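Local coordinates for Glyoxalase/bleomycin resistance protein/dioxygenase (Alicyclobacillus acidocaldarius subsp. acidocaldarius, PDB 3RRI), which belongs to the vicinal oxygen chelate (glyoxalase/bleomycin resistance/dioxygenase) superfamily and is a metalloprotein that may act as a dioxygenase, at residues A[15-18]-A[19-22]. Sequence-based numbering, arbitrary orientation.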
ATOM      1  N   ILE A  15      -4.130  23.928  19.303  1.00 17.58           N
ATOM      2  CA  ILE A  15      -3.236  24.587  20.234  1.00 17.70           C
ATOM      3  C   ILE A  15      -3.520  26.093  20.142  1.00 17.52           C
ATOM      4  O   ILE A  15      -4.000  26.594  19.104  1.00 18.09           O
ATOM      5  CB  ILE A  15      -1.746  24.340  19.880  1.00 18.60           C
ATOM      6  CG1 ILE A  15      -1.430  24.777  18.431  1.00 18.09           C
ATOM      7  CG2 ILE A  15      -1.351  22.884  20.193  1.00 17.68           C
ATOM      8  CD1 ILE A  15       0.126  24.720  18.140  1.00 17.64           C
ATOM      9  N   PRO A  16      -3.165  26.835  21.207  1.00 19.57           N
ATOM     10  CA  PRO A  16      -3.292  28.271  21.144  1.00 20.06           C
ATOM     11  C   PRO A  16      -2.181  28.976  20.338  1.00 20.86           C
ATOM     12  O   PRO A  16      -1.016  28.539  20.357  1.00 22.06           O
ATOM     13  CB  PRO A  16      -3.209  28.682  22.610  1.00 19.60           C
ATOM     14  CG  PRO A  16      -2.430  27.650  23.249  1.00 20.58           C
ATOM     15  CD  PRO A  16      -2.655  26.368  22.493  1.00 18.60           C
ATOM     16  N   ALA A  17      -2.552  30.043  19.646  1.00 21.99           N
ATOM     17  CA  ALA A  17      -1.622  30.956  18.982  1.00 22.21           C
ATOM     18  C   ALA A  17      -1.980  32.352  19.425  1.00 22.88           C
ATOM     19  O   ALA A  17      -3.114  32.771  19.263  1.00 22.30           O
ATOM     20  CB  ALA A  17      -1.738  30.858  17.480  1.00 22.38           C
ATOM     21  N   ARG A  18      -1.022  33.095  19.952  1.00 23.34           N
ATOM     22  CA  ARG A  18      -1.285  34.483  20.356  1.00 23.81           C
ATOM     23  C   ARG A  18      -1.498  35.424  19.165  1.00 24.20           C
ATOM     24  O   ARG A  18      -2.098  36.498  19.305  1.00 24.73           O
ATOM     25  CB  ARG A  18      -0.147  34.973  21.242  1.00 24.36           C
ATOM     26  CG  ARG A  18       1.142  35.156  20.528  1.00 25.84           C
ATOM     27  CD  ARG A  18       2.255  35.323  21.526  1.00 26.46           C
ATOM     28  NE  ARG A  18       3.481  35.680  20.821  1.00 27.88           N
ATOM     29  CZ  ARG A  18       4.641  35.908  21.426  1.00 29.16           C
ATOM     30  NH1 ARG A  18       4.732  35.811  22.744  1.00 30.37           N
ATOM     31  NH2 ARG A  18       5.708  36.254  20.699  1.00 29.81           N
ATOM     32  N   ASP A  19      -1.016  35.027  17.991  1.00 23.81           N
ATOM     33  CA  ASP A  19      -1.073  35.842  16.790  1.00 24.34           C
ATOM     34  C   ASP A  19      -1.002  34.920  15.587  1.00 24.47           C
ATOM     35  O   ASP A  19      -0.040  34.161  15.448  1.00 24.33           O
ATOM     36  CB  ASP A  19       0.108  36.845  16.786  1.00 25.15           C
ATOM     37  CG  ASP A  19       0.128  37.721  15.540  1.00 27.33           C
ATOM     38  OD1 ASP A  19       0.413  37.228  14.428  1.00 29.04           O
ATOM     39  OD2 ASP A  19      -0.162  38.941  15.673  1.00 33.64           O
ATOM     40  N   LEU A  20      -1.993  34.981  14.708  1.00 24.03           N
ATOM     41  CA  LEU A  20      -2.071  34.012  13.628  1.00 23.63           C
ATOM     42  C   LEU A  20      -0.995  34.193  12.550  1.00 23.37           C
ATOM     43  O   LEU A  20      -0.509  33.211  12.006  1.00 23.75           O
ATOM     44  CB  LEU A  20      -3.452  34.014  12.983  1.00 23.52           C
ATOM     45  CG  LEU A  20      -4.625  33.582  13.872  1.00 22.57           C
ATOM     46  CD1 LEU A  20      -5.949  33.672  13.063  1.00 24.10           C
ATOM     47  CD2 LEU A  20      -4.445  32.202  14.463  1.00 23.88           C
ATOM     48  N   ASP A  21      -0.656  35.437  12.204  1.00 24.37           N
ATOM     49  CA  ASP A  21       0.417  35.685  11.248  1.00 24.73           C
ATOM     50  C   ASP A  21       1.747  35.165  11.756  1.00 24.27           C
ATOM     51  O   ASP A  21       2.531  34.601  10.974  1.00 25.18           O
ATOM     52  CB  ASP A  21       0.541  37.173  10.882  1.00 25.35           C
ATOM     53  CG  ASP A  21      -0.544  37.634   9.912  1.00 28.90           C
ATOM     54  OD1 ASP A  21      -1.174  36.780   9.251  1.00 32.64           O
ATOM     55  OD2 ASP A  21      -0.740  38.861   9.803  1.00 35.47           O
ATOM     56  N   GLU A  22       1.989  35.348  13.040  1.00 24.15           N
ATOM     57  CA  GLU A  22       3.223  34.881  13.671  1.00 24.03           C
ATOM     58  C   GLU A  22       3.280  33.344  13.661  1.00 24.10           C
ATOM     59  O   GLU A  22       4.334  32.743  13.482  1.00 23.36           O
ATOM     60  CB  GLU A  22       3.267  35.411  15.097  1.00 24.44           C
ATOM     61  CG  GLU A  22       4.498  35.063  15.908  1.00 25.42           C
ATOM     62  CD  GLU A  22       4.386  35.540  17.333  1.00 28.66           C
ATOM     63  OE1 GLU A  22       3.306  35.339  17.947  1.00 27.43           O
ATOM     64  OE2 GLU A  22       5.382  36.093  17.869  1.00 29.70           O
TER
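Arg18 and Glu22 form a bidentate, side-on salt bridge across the turn that leads from strand 10-17 into helix 20-30. This is the first beta-to-alpha turn of a vicinal oxygen chelate module, with Asp19 as the helix N-cap. The guanidinium presents its NE and NH2 edge to the carboxylate, and each nitrogen takes its own oxygen. Arg18 NE donates to the syn lone pair of Glu22 OE1 over 2.9 Å, nearly straight. Arg18 NH2 reaches Glu22 OE2 over 2.9 Å, also on the syn side. The two flat groups are nearly coplanar, with 25° between their planes. Two bonds to one edge should limit rotation of both groups. Arg18 CG sits between its own backbone N and carbonyl carbon (chi1 69°), and the chain then runs extended to NE, toward the Glu22 carboxylate. The extended Glu22 chain brings its carboxylate to meet it. Trp60 makes a cation-pi contact with Arg18, and Ser119 OG hydrogen-bonds its backbone N. Buried Ala17 meets Leu20 through Ala17 CB and the methyl Leu20 CD2, 4.3 Å apart, while Leu20 also packs on Leu56 of strand 50-56. Glu22 is held at its backbone as well: Asp19 CG lies anti to Asp19 N, and Asp19 OD1 accepts from Glu22 N at 2.8 Å, on its anti side and 19° out of the carboxylate plane.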